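Local coordinates for protein AAR187Cp (Eremothecium gossypii, PDB 3ZIL) that probably acts on cohesin as a Wapl-family factor that regulates the establishment of sister-chromatid cohesion and so bears on chromosome segregation, at residues Tyr166-Pro170 against Glu206-Ala210; Ile27-Asn31 against Val68-Gln74; Ile112-Ala116 against Ala151-Trp155. All coordinates share one frame; numbering follows the deposited sequence.

Contact 1 of 3, residues Tyr166-Pro170 against Glu206-Ala210; sequences YGAVP and EYAQA
With CG beside its own backbone N (chi1 -79°) and the rest of the chain extended, E206 sends its carboxylate from helix 201-215 to G167, the N-cap residue of helix 168-178. The contact joins the start of helix 168-178 to helix 201-215 in the elongated, all-helical Wap1 domain. G167 N donates a bent, weak hydrogen bond to E206 OE1, 3.0 Å long with an N-H...O angle of 128°. The carboxylate thus sits near the N-terminal end of a helix, where the helix dipole would probably favour its charged form. G167 has a positive phi, and a CB on it would be jammed against the carbonyl O of Y166.

The other carboxylate oxygen lies against the Y166 ring: CG of the tyrosine is anti to its backbone N, which swings the ring back so that CE1 comes within 3.4 Å of E206 OE2. Ring and carboxylate planes stand 84° apart. The aliphatic part of E206 is used as well, its CB lying 3.8 Å from P170 CG.

Deeper in, the contact is apolar. V169 CG1 approaches Y207 CD1 at 4.0 Å, and L234 of helix 225-235 touches both side chains. The Y207 hydroxyl is engaged by V196 N, which ties the ring to the loop before helix 201-215. At the more exposed margin Q209 OE1 stands 4.0 Å from P170 CB. The backbones come together at P170 and A210, and there the methyl A210 CB packs 3.5 Å from V169 CG1.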
ATOM      1  N   TYR A 166      -8.492  -2.020  12.562  1.00 23.00           N
ATOM      2  CA  TYR A 166      -9.256  -3.226  12.381  1.00 23.53           C
ATOM      3  C   TYR A 166     -10.094  -3.139  11.083  1.00 23.53           C
ATOM      4  O   TYR A 166     -10.864  -2.162  10.911  1.00 19.92           O
ATOM      5  CB  TYR A 166     -10.186  -3.402  13.539  1.00 25.80           C
ATOM      6  CG  TYR A 166     -11.101  -4.585  13.328  1.00 29.68           C
ATOM      7  CD1 TYR A 166     -10.618  -5.894  13.462  1.00 35.82           C
ATOM      8  CD2 TYR A 166     -12.450  -4.394  12.973  1.00 33.59           C
ATOM      9  CE1 TYR A 166     -11.465  -6.997  13.254  1.00 36.54           C
ATOM     10  CE2 TYR A 166     -13.306  -5.479  12.750  1.00 36.72           C
ATOM     11  CZ  TYR A 166     -12.807  -6.776  12.891  1.00 44.99           C
ATOM     12  OH  TYR A 166     -13.660  -7.853  12.688  1.00 46.19           O
ATOM     13  N   GLY A 167      -9.902  -4.098  10.177  1.00 19.05           N
ATOM     14  CA  GLY A 167     -10.748  -4.199   8.965  1.00 19.41           C
ATOM     15  C   GLY A 167     -10.144  -3.413   7.782  1.00 18.85           C
ATOM     16  O   GLY A 167     -10.650  -3.513   6.661  1.00 21.12           O
ATOM     17  N   ALA A 168      -9.020  -2.725   8.025  1.00 16.78           N
ATOM     18  CA  ALA A 168      -8.330  -1.821   7.017  1.00 18.65           C
ATOM     19  C   ALA A 168      -7.755  -2.587   5.851  1.00 15.75           C
ATOM     20  O   ALA A 168      -7.882  -2.215   4.658  1.00 15.45           O
ATOM     21  CB  ALA A 168      -7.212  -1.025   7.708  1.00 15.54           C
ATOM     22  N   VAL A 169      -7.083  -3.681   6.176  1.00 15.47           N
ATOM     23  CA  VAL A 169      -6.331  -4.390   5.094  1.00 15.57           C
ATOM     24  C   VAL A 169      -7.310  -5.010   4.001  1.00 16.15           C
ATOM     25  O   VAL A 169      -7.164  -4.770   2.793  1.00 16.46           O
ATOM     26  CB  VAL A 169      -5.354  -5.391   5.724  1.00 16.96           C
ATOM     27  CG1 VAL A 169      -4.750  -6.363   4.681  1.00 17.71           C
ATOM     28  CG2 VAL A 169      -4.245  -4.655   6.492  1.00 17.11           C
ATOM     29  N   PRO A 170      -8.354  -5.721   4.424  1.00 16.06           N
ATOM     30  CA  PRO A 170      -9.253  -6.186   3.359  1.00 16.29           C
ATOM     31  C   PRO A 170     -10.058  -5.045   2.733  1.00 17.63           C
ATOM     32  O   PRO A 170     -10.382  -5.155   1.559  1.00 20.90           O
ATOM     33  CB  PRO A 170     -10.258  -7.134   4.082  1.00 16.36           C
ATOM     34  CG  PRO A 170      -9.897  -7.174   5.528  1.00 17.45           C
ATOM     35  CD  PRO A 170      -8.674  -6.284   5.760  1.00 16.59           C
ATOM     36  N   GLU A 206      -8.196 -11.826   7.902  1.00 20.64           N
ATOM     37  CA  GLU A 206      -8.268 -10.541   7.104  1.00 24.34           C
ATOM     38  C   GLU A 206      -7.193 -10.525   6.023  1.00 20.97           C
ATOM     39  O   GLU A 206      -7.460 -10.175   4.860  1.00 20.29           O
ATOM     40  CB  GLU A 206      -8.033  -9.334   7.997  1.00 26.00           C
ATOM     41  CG  GLU A 206      -9.254  -8.924   8.836  1.00 34.75           C
ATOM     42  CD  GLU A 206      -8.999  -7.597   9.572  1.00 40.44           C
ATOM     43  OE1 GLU A 206      -8.584  -6.568   8.975  1.00 41.14           O
ATOM     44  OE2 GLU A 206      -9.150  -7.592  10.791  1.00 50.17           O
ATOM     45  N   TYR A 207      -5.983 -10.952   6.405  1.00 19.85           N
ATOM     46  CA  TYR A 207      -4.872 -11.046   5.446  1.00 21.40           C
ATOM     47  C   TYR A 207      -5.175 -12.030   4.288  1.00 19.49           C
ATOM     48  O   TYR A 207      -4.901 -11.697   3.134  1.00 16.69           O
ATOM     49  CB  TYR A 207      -3.469 -11.274   6.048  1.00 20.85           C
ATOM     50  CG  TYR A 207      -3.071 -10.300   7.124  1.00 20.30           C
ATOM     51  CD1 TYR A 207      -3.804  -9.112   7.356  1.00 21.50           C
ATOM     52  CD2 TYR A 207      -1.976 -10.558   7.944  1.00 19.02           C
ATOM     53  CE1 TYR A 207      -3.427  -8.239   8.391  1.00 21.25           C
ATOM     54  CE2 TYR A 207      -1.632  -9.688   9.005  1.00 20.47           C
ATOM     55  CZ  TYR A 207      -2.347  -8.534   9.216  1.00 20.04           C
ATOM     56  OH  TYR A 207      -1.983  -7.651  10.251  1.00 21.05           O
ATOM     57  N   ALA A 208      -5.729 -13.203   4.609  1.00 17.83           N
ATOM     58  CA  ALA A 208      -6.231 -14.134   3.610  1.00 16.61           C
ATOM     59  C   ALA A 208      -7.193 -13.494   2.615  1.00 18.35           C
ATOM     60  O   ALA A 208      -6.962 -13.596   1.398  1.00 16.68           O
ATOM     61  CB  ALA A 208      -6.797 -15.417   4.241  1.00 16.27           C
ATOM     62  N   GLN A 209      -8.245 -12.797   3.139  1.00 16.22           N
ATOM     63  CA  GLN A 209      -9.189 -12.067   2.297  1.00 18.30           C
ATOM     64  C   GLN A 209      -8.568 -11.103   1.375  1.00 17.33           C
ATOM     65  O   GLN A 209      -8.895 -11.093   0.159  1.00 17.32           O
ATOM     66  CB  GLN A 209     -10.224 -11.258   3.165  1.00 19.15           C
ATOM     67  CG  GLN A 209     -11.024 -12.176   4.054  1.00 22.99           C
ATOM     68  CD  GLN A 209     -11.967 -11.430   4.962  1.00 31.13           C
ATOM     69  OE1 GLN A 209     -12.574 -10.420   4.553  1.00 33.60           O
ATOM     70  NE2 GLN A 209     -12.051 -11.869   6.228  1.00 32.26           N
ATOM     71  N   ALA A 210      -7.698 -10.241   1.925  1.00 16.23           N
ATOM     72  CA  ALA A 210      -7.045  -9.216   1.155  1.00 17.35           C
ATOM     73  C   ALA A 210      -6.156  -9.863   0.072  1.00 16.85           C
ATOM     74  O   ALA A 210      -6.072  -9.378  -1.081  1.00 18.37           O
ATOM     75  CB  ALA A 210      -6.156  -8.327   2.086  1.00 15.97           C
TER

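Contact 2 of 3, residues Ile27-Asn31 against Val68-Gln74; sequences ILSDN and VWEWCFQ
L28 and N31 clasp the indole of W71 from opposite faces, while S29 meets its edge. On one face the CA of L28 stands 3.8 Å from the centroid of the five-membered ring, nearly along its normal, in a CH-pi contact; on the same side L28 CD2 lies 3.6 Å from W71 CE3. The other leucine methyl, CD1, turns to V68 CG2 at 3.8 Å. Over the opposite face the amide of N31 is tilted 34° from the ring plane. At the rim W71 NE1 gives a nearly straight hydrogen bond (161°) to S29 O, 2.7 Å away; the oxygen lies in the indole plane, whereas the donor sits above the plane of the carbonyl. Having CG anti to its backbone N (chi1 -176°), W71 extends its ring from helix 54-72 between these partners.

N31 ND2 is gripped twice. It bonds to W71 O at 3.2 Å and to Q74 OE1 at 2.6 Å; the latter bond lies in the plane of each amide in turn, although the two amides are turned against each other. A water joins N31 N to the same glutamine oxygen. Were W71 an alanine, S29 O would probably lose its indole donor and a gap would be likely to open between L28 and the N31 amide.

The arrangement pins the turn after helix 20-27, an inverse gamma turn centred on L28, to the C-terminal end of helix 54-72. Helix 36-52 joins in: its R39 makes a cation-pi contact with W71 and hydrogen-bonds W71 O and C72 O, and its N42 engages S29 OG.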
ATOM      1  N   ILE A  27     -18.080  32.330  14.192  1.00 29.22           N
ATOM      2  CA  ILE A  27     -18.171  31.160  13.314  1.00 30.15           C
ATOM      3  C   ILE A  27     -18.136  29.876  14.161  1.00 28.24           C
ATOM      4  O   ILE A  27     -18.733  28.846  13.789  1.00 25.32           O
ATOM      5  CB  ILE A  27     -17.014  31.133  12.274  1.00 34.39           C
ATOM      6  CG1 ILE A  27     -17.522  30.586  10.955  1.00 38.38           C
ATOM      7  CG2 ILE A  27     -15.842  30.322  12.772  1.00 33.00           C
ATOM      8  CD1 ILE A  27     -18.492  31.547  10.295  1.00 42.69           C
ATOM      9  N   LEU A  28     -17.491  29.946  15.308  1.00 24.62           N
ATOM     10  CA  LEU A  28     -17.404  28.737  16.143  1.00 29.75           C
ATOM     11  C   LEU A  28     -18.632  28.630  17.046  1.00 30.06           C
ATOM     12  O   LEU A  28     -18.534  28.577  18.293  1.00 27.47           O
ATOM     13  CB  LEU A  28     -16.080  28.650  16.933  1.00 26.95           C
ATOM     14  CG  LEU A  28     -14.763  28.729  16.111  1.00 29.16           C
ATOM     15  CD1 LEU A  28     -13.564  28.921  17.046  1.00 28.49           C
ATOM     16  CD2 LEU A  28     -14.541  27.539  15.136  1.00 25.84           C
ATOM     17  N   SER A  29     -19.802  28.513  16.418  1.00 30.37           N
ATOM     18  CA  SER A  29     -21.084  28.500  17.174  1.00 29.49           C
ATOM     19  C   SER A  29     -21.247  27.140  17.884  1.00 29.44           C
ATOM     20  O   SER A  29     -20.999  26.108  17.291  1.00 27.11           O
ATOM     21  CB  SER A  29     -22.259  28.712  16.203  1.00 26.83           C
ATOM     22  OG  SER A  29     -22.114  27.808  15.113  1.00 30.28           O
ATOM     23  N   ASP A  30     -21.649  27.157  19.139  1.00 27.63           N
ATOM     24  CA  ASP A  30     -22.040  25.940  19.935  1.00 27.58           C
ATOM     25  C   ASP A  30     -22.793  24.849  19.154  1.00 26.55           C
ATOM     26  O   ASP A  30     -23.995  25.015  18.853  1.00 27.68           O
ATOM     27  CB  ASP A  30     -22.911  26.416  21.140  1.00 27.43           C
ATOM     28  CG  ASP A  30     -23.031  25.352  22.238  1.00 29.33           C
ATOM     29  OD1 ASP A  30     -22.994  24.120  21.937  1.00 30.07           O
ATOM     30  OD2 ASP A  30     -23.194  25.772  23.394  1.00 32.12           O
ATOM     31  N   ASN A  31     -22.099  23.743  18.817  1.00 25.79           N
ATOM     32  CA  ASN A  31     -22.654  22.672  17.984  1.00 29.42           C
ATOM     33  C   ASN A  31     -23.863  22.004  18.639  1.00 28.56           C
ATOM     34  O   ASN A  31     -24.670  21.442  17.945  1.00 23.57           O
ATOM     35  CB  ASN A  31     -21.577  21.591  17.636  1.00 31.36           C
ATOM     36  CG  ASN A  31     -20.446  22.140  16.724  1.00 29.87           C
ATOM     37  OD1 ASN A  31     -20.731  22.781  15.722  1.00 27.65           O
ATOM     38  ND2 ASN A  31     -19.172  21.894  17.080  1.00 26.20           N
ATOM     39  N   VAL A  68     -10.479  25.796  17.712  1.00 18.51           N
ATOM     40  CA  VAL A  68     -10.951  25.596  16.323  1.00 20.19           C
ATOM     41  C   VAL A  68     -11.039  24.055  16.020  1.00 20.10           C
ATOM     42  O   VAL A  68     -11.992  23.571  15.427  1.00 21.80           O
ATOM     43  CB  VAL A  68     -10.051  26.394  15.290  1.00 18.48           C
ATOM     44  CG1 VAL A  68     -10.278  25.997  13.817  1.00 18.61           C
ATOM     45  CG2 VAL A  68     -10.328  27.855  15.448  1.00 20.16           C
ATOM     46  N   TRP A  69     -10.038  23.294  16.473  1.00 21.88           N
ATOM     47  CA  TRP A  69      -9.962  21.861  16.187  1.00 23.08           C
ATOM     48  C   TRP A  69     -11.087  21.150  16.879  1.00 23.56           C
ATOM     49  O   TRP A  69     -11.725  20.316  16.274  1.00 21.08           O
ATOM     50  CB  TRP A  69      -8.630  21.282  16.670  1.00 19.59           C
ATOM     51  CG  TRP A  69      -8.327  19.846  16.213  1.00 21.06           C
ATOM     52  CD1 TRP A  69      -8.648  18.632  16.861  1.00 20.14           C
ATOM     53  CD2 TRP A  69      -7.647  19.453  14.963  1.00 21.39           C
ATOM     54  NE1 TRP A  69      -8.227  17.540  16.120  1.00 20.92           N
ATOM     55  CE2 TRP A  69      -7.561  17.978  14.980  1.00 21.25           C
ATOM     56  CE3 TRP A  69      -7.055  20.162  13.904  1.00 23.06           C
ATOM     57  CZ2 TRP A  69      -6.930  17.282  13.972  1.00 21.63           C
ATOM     58  CZ3 TRP A  69      -6.397  19.447  12.892  1.00 22.97           C
ATOM     59  CH2 TRP A  69      -6.344  18.042  12.922  1.00 23.34           C
ATOM     60  N   GLU A  70     -11.308  21.442  18.167  1.00 23.72           N
ATOM     61  CA  GLU A  70     -12.368  20.714  18.908  1.00 25.88           C
ATOM     62  C   GLU A  70     -13.741  21.066  18.336  1.00 24.21           C
ATOM     63  O   GLU A  70     -14.645  20.217  18.312  1.00 21.58           O
ATOM     64  CB  GLU A  70     -12.311  20.985  20.418  1.00 27.45           C
ATOM     65  CG  GLU A  70     -11.098  20.338  21.074  1.00 29.92           C
ATOM     66  CD  GLU A  70     -11.039  20.492  22.610  1.00 31.34           C
ATOM     67  OE1 GLU A  70     -11.846  21.232  23.215  1.00 29.63           O
ATOM     68  OE2 GLU A  70     -10.153  19.855  23.218  1.00 30.44           O
ATOM     69  N   TRP A  71     -13.880  22.301  17.871  1.00 22.00           N
ATOM     70  CA  TRP A  71     -15.098  22.715  17.186  1.00 22.25           C
ATOM     71  C   TRP A  71     -15.279  21.960  15.885  1.00 23.69           C
ATOM     72  O   TRP A  71     -16.347  21.339  15.692  1.00 22.92           O
ATOM     73  CB  TRP A  71     -15.176  24.260  16.975  1.00 23.39           C
ATOM     74  CG  TRP A  71     -16.492  24.654  16.354  1.00 22.41           C
ATOM     75  CD1 TRP A  71     -17.676  24.933  17.010  1.00 25.25           C
ATOM     76  CD2 TRP A  71     -16.817  24.726  14.926  1.00 22.31           C
ATOM     77  NE1 TRP A  71     -18.686  25.249  16.106  1.00 23.01           N
ATOM     78  CE2 TRP A  71     -18.221  25.157  14.841  1.00 25.20           C
ATOM     79  CE3 TRP A  71     -16.067  24.586  13.734  1.00 23.71           C
ATOM     80  CZ2 TRP A  71     -18.865  25.335  13.625  1.00 26.52           C
ATOM     81  CZ3 TRP A  71     -16.724  24.772  12.519  1.00 26.43           C
ATOM     82  CH2 TRP A  71     -18.095  25.135  12.458  1.00 29.38           C
ATOM     83  N   CYS A  72     -14.252  21.914  15.011  1.00 23.04           N
ATOM     84  CA  CYS A  72     -14.412  21.209  13.739  1.00 22.28           C
ATOM     85  C   CYS A  72     -14.696  19.715  13.963  1.00 22.86           C
ATOM     86  O   CYS A  72     -15.455  19.118  13.219  1.00 20.88           O
ATOM     87  CB  CYS A  72     -13.195  21.347  12.785  1.00 25.36           C
ATOM     88  SG  CYS A  72     -12.901  23.092  12.283  1.00 28.43           S
ATOM     89  N   PHE A  73     -14.088  19.100  14.963  1.00 22.70           N
ATOM     90  CA  PHE A  73     -14.121  17.604  15.021  1.00 23.34           C
ATOM     91  C   PHE A  73     -14.981  17.132  16.134  1.00 25.34           C
ATOM     92  O   PHE A  73     -14.894  16.000  16.526  1.00 30.71           O
ATOM     93  CB  PHE A  73     -12.721  16.979  15.069  1.00 22.11           C
ATOM     94  CG  PHE A  73     -11.921  17.285  13.837  1.00 21.16           C
ATOM     95  CD1 PHE A  73     -12.201  16.636  12.653  1.00 20.20           C
ATOM     96  CD2 PHE A  73     -10.947  18.303  13.833  1.00 19.11           C
ATOM     97  CE1 PHE A  73     -11.462  16.936  11.483  1.00 19.55           C
ATOM     98  CE2 PHE A  73     -10.225  18.610  12.687  1.00 20.47           C
ATOM     99  CZ  PHE A  73     -10.512  17.939  11.492  1.00 18.95           C
ATOM    100  N   GLN A  74     -15.850  18.010  16.623  1.00 24.83           N
ATOM    101  CA  GLN A  74     -16.742  17.636  17.772  1.00 30.99           C
ATOM    102  C   GLN A  74     -17.673  16.447  17.381  1.00 30.51           C
ATOM    103  O   GLN A  74     -17.929  15.538  18.176  1.00 33.53           O
ATOM    104  CB  GLN A  74     -17.575  18.856  18.262  1.00 27.16           C
ATOM    105  CG  GLN A  74     -18.172  18.591  19.638  1.00 34.49           C
ATOM    106  CD  GLN A  74     -19.151  19.667  20.107  1.00 37.36           C
ATOM    107  OE1 GLN A  74     -19.425  20.640  19.389  1.00 42.44           O
ATOM    108  NE2 GLN A  74     -19.654  19.515  21.342  1.00 38.20           N
TER
HETATM  109  O   HOH W   1     -19.392  23.548  20.189  1.00 24.75           O

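Contact 3 of 3, residues Ile112-Ala116 against Ala151-Trp155; sequences ILPLA and ALYIW
A151 sets its methyl against the last turn of helix 108-116, where A151 CB lies 3.6 Å from both L115 CB and A116 N. Where the alanines A116 and A151 meet, their CA atoms approach to 4.9 Å, although the two segment axes, 8.8 Å apart at closest approach, run at 137° to each other. L152 follows at the end of the partner helix: its CD2 touches A116 CB at 3.8 Å, and its CG rests beside A116 O. I154 adds a looser apolar touch, from its CG2 to I112 CD1 at 4.4 Å. W155 completes the face. Its CB meets I112 CG2 at 3.7 Å, and the ring, turned away from the backbone N (chi1 -174°), reaches L113, the two side chains lying side by side and pointing the same way, with W155 CZ3 4.0 Å from L113 CD1. A116 CB approaches the edge of the indole near W155 CE3, at 4.0 Å. No hydrogen bond crosses this buried helix-helix packing in the Wap1 domain. Helix 168-178 lies against L113, L152 and W155, helix 185-193 packs on L152 and W155, and helix 81-93 touches L115 and I154.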
ATOM      1  N   ILE A 112     -12.291   7.745   9.379  1.00 20.22           N
ATOM      2  CA  ILE A 112     -11.306   7.861   8.316  1.00 19.78           C
ATOM      3  C   ILE A 112     -11.388   6.635   7.382  1.00 20.20           C
ATOM      4  O   ILE A 112     -11.440   6.819   6.181  1.00 19.50           O
ATOM      5  CB  ILE A 112      -9.888   8.010   8.892  1.00 19.36           C
ATOM      6  CG1 ILE A 112      -9.687   9.404   9.515  1.00 20.04           C
ATOM      7  CG2 ILE A 112      -8.797   7.731   7.858  1.00 18.15           C
ATOM      8  CD1 ILE A 112      -9.674  10.608   8.545  1.00 24.67           C
ATOM      9  N   LEU A 113     -11.336   5.409   7.923  1.00 20.48           N
ATOM     10  CA  LEU A 113     -11.340   4.183   7.068  1.00 21.98           C
ATOM     11  C   LEU A 113     -12.606   4.125   6.219  1.00 21.55           C
ATOM     12  O   LEU A 113     -12.529   3.969   5.011  1.00 20.04           O
ATOM     13  CB  LEU A 113     -11.123   2.870   7.898  1.00 23.77           C
ATOM     14  CG  LEU A 113     -11.479   1.496   7.271  1.00 23.64           C
ATOM     15  CD1 LEU A 113     -10.739   1.265   5.944  1.00 24.82           C
ATOM     16  CD2 LEU A 113     -11.250   0.309   8.223  1.00 21.92           C
ATOM     17  N   PRO A 114     -13.787   4.358   6.835  1.00 21.03           N
ATOM     18  CA  PRO A 114     -14.990   4.422   5.987  1.00 21.05           C
ATOM     19  C   PRO A 114     -14.932   5.432   4.904  1.00 19.25           C
ATOM     20  O   PRO A 114     -15.334   5.137   3.745  1.00 19.33           O
ATOM     21  CB  PRO A 114     -16.107   4.821   6.990  1.00 22.57           C
ATOM     22  CG  PRO A 114     -15.703   4.121   8.209  1.00 24.49           C
ATOM     23  CD  PRO A 114     -14.170   4.331   8.261  1.00 23.61           C
ATOM     24  N   LEU A 115     -14.538   6.661   5.228  1.00 16.33           N
ATOM     25  CA  LEU A 115     -14.418   7.637   4.184  1.00 15.67           C
ATOM     26  C   LEU A 115     -13.391   7.187   3.128  1.00 15.78           C
ATOM     27  O   LEU A 115     -13.631   7.325   1.887  1.00 20.19           O
ATOM     28  CB  LEU A 115     -13.940   8.951   4.745  1.00 16.88           C
ATOM     29  CG  LEU A 115     -14.875   9.840   5.575  1.00 16.93           C
ATOM     30  CD1 LEU A 115     -14.036  11.061   6.009  1.00 15.56           C
ATOM     31  CD2 LEU A 115     -16.039  10.110   4.669  1.00 14.24           C
ATOM     32  N   ALA A 116     -12.251   6.689   3.575  1.00 14.91           N
ATOM     33  CA  ALA A 116     -11.171   6.269   2.585  1.00 17.93           C
ATOM     34  C   ALA A 116     -11.582   5.261   1.505  1.00 19.34           C
ATOM     35  O   ALA A 116     -10.935   5.192   0.417  1.00 21.93           O
ATOM     36  CB  ALA A 116      -9.958   5.734   3.306  1.00 15.23           C
ATOM     37  N   ALA A 151      -9.364  11.431   2.445  1.00 17.62           N
ATOM     38  CA  ALA A 151      -9.260  10.665   3.659  1.00 17.28           C
ATOM     39  C   ALA A 151      -8.085   9.727   3.547  1.00 18.99           C
ATOM     40  O   ALA A 151      -7.278   9.640   4.506  1.00 19.57           O
ATOM     41  CB  ALA A 151     -10.531   9.873   3.861  1.00 18.29           C
ATOM     42  N   LEU A 152      -7.892   9.097   2.375  1.00 15.13           N
ATOM     43  CA  LEU A 152      -6.595   8.325   2.124  1.00 16.18           C
ATOM     44  C   LEU A 152      -5.333   9.218   2.391  1.00 16.73           C
ATOM     45  O   LEU A 152      -4.381   8.822   3.081  1.00 17.20           O
ATOM     46  CB  LEU A 152      -6.532   7.847   0.657  1.00 14.21           C
ATOM     47  CG  LEU A 152      -7.485   6.662   0.313  1.00 14.13           C
ATOM     48  CD1 LEU A 152      -7.586   6.534  -1.199  1.00 12.05           C
ATOM     49  CD2 LEU A 152      -7.000   5.294   0.916  1.00 13.46           C
ATOM     50  N   TYR A 153      -5.382  10.426   1.809  1.00 18.68           N
ATOM     51  CA  TYR A 153      -4.300  11.401   1.973  1.00 19.70           C
ATOM     52  C   TYR A 153      -4.059  11.791   3.439  1.00 19.57           C
ATOM     53  O   TYR A 153      -2.959  11.771   3.887  1.00 18.30           O
ATOM     54  CB  TYR A 153      -4.572  12.669   1.153  1.00 21.75           C
ATOM     55  CG  TYR A 153      -3.440  13.657   1.219  1.00 22.50           C
ATOM     56  CD1 TYR A 153      -2.282  13.475   0.426  1.00 23.63           C
ATOM     57  CD2 TYR A 153      -3.498  14.740   2.089  1.00 23.20           C
ATOM     58  CE1 TYR A 153      -1.245  14.371   0.470  1.00 25.39           C
ATOM     59  CE2 TYR A 153      -2.453  15.616   2.162  1.00 24.83           C
ATOM     60  CZ  TYR A 153      -1.347  15.433   1.348  1.00 27.87           C
ATOM     61  OH  TYR A 153      -0.314  16.341   1.479  1.00 31.36           O
ATOM     62  N   ILE A 154      -5.118  12.158   4.177  1.00 16.44           N
ATOM     63  CA  ILE A 154      -4.956  12.502   5.541  1.00 17.18           C
ATOM     64  C   ILE A 154      -4.335  11.345   6.309  1.00 18.01           C
ATOM     65  O   ILE A 154      -3.423  11.554   7.138  1.00 16.15           O
ATOM     66  CB  ILE A 154      -6.310  12.875   6.216  1.00 17.27           C
ATOM     67  CG1 ILE A 154      -6.920  14.078   5.525  1.00 16.99           C
ATOM     68  CG2 ILE A 154      -6.082  13.025   7.732  1.00 17.67           C
ATOM     69  CD1 ILE A 154      -5.979  15.311   5.697  1.00 19.27           C
ATOM     70  N   TRP A 155      -4.903  10.150   6.105  1.00 15.28           N
ATOM     71  CA  TRP A 155      -4.527   8.958   6.823  1.00 16.81           C
ATOM     72  C   TRP A 155      -3.077   8.637   6.596  1.00 18.83           C
ATOM     73  O   TRP A 155      -2.346   8.362   7.553  1.00 22.88           O
ATOM     74  CB  TRP A 155      -5.398   7.800   6.284  1.00 17.86           C
ATOM     75  CG  TRP A 155      -5.227   6.483   7.026  1.00 19.22           C
ATOM     76  CD1 TRP A 155      -4.282   6.141   8.039  1.00 19.56           C
ATOM     77  CD2 TRP A 155      -5.989   5.258   6.782  1.00 18.94           C
ATOM     78  NE1 TRP A 155      -4.417   4.823   8.417  1.00 17.27           N
ATOM     79  CE2 TRP A 155      -5.401   4.218   7.657  1.00 18.76           C
ATOM     80  CE3 TRP A 155      -7.021   4.905   5.892  1.00 20.44           C
ATOM     81  CZ2 TRP A 155      -5.930   2.960   7.714  1.00 18.06           C
ATOM     82  CZ3 TRP A 155      -7.524   3.617   5.928  1.00 18.30           C
ATOM     83  CH2 TRP A 155      -6.997   2.665   6.843  1.00 20.10           C
TER

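From the N terminus the three contacts follow in series, each closing its own loop before the next opens. Contact 2 comes first and returns the chain through helix 36-52 to the end of helix 54-72. Contact 3 then brings helix 147-158 back onto helix 108-116, and contact 1 joins the start of helix 168-178 to helix 201-215. None nests in or crosses another. Contacts 1 and 3 touch: L113 CD2 packs on Y166 O at 3.7 Å, and W155 CH2 on A168 CB at 3.8 Å, so helices 108-116, 147-158 and 168-178 pack together there. Contact 2 stands apart toward the N-terminal end, its centre about 34 Å from that of contact 1.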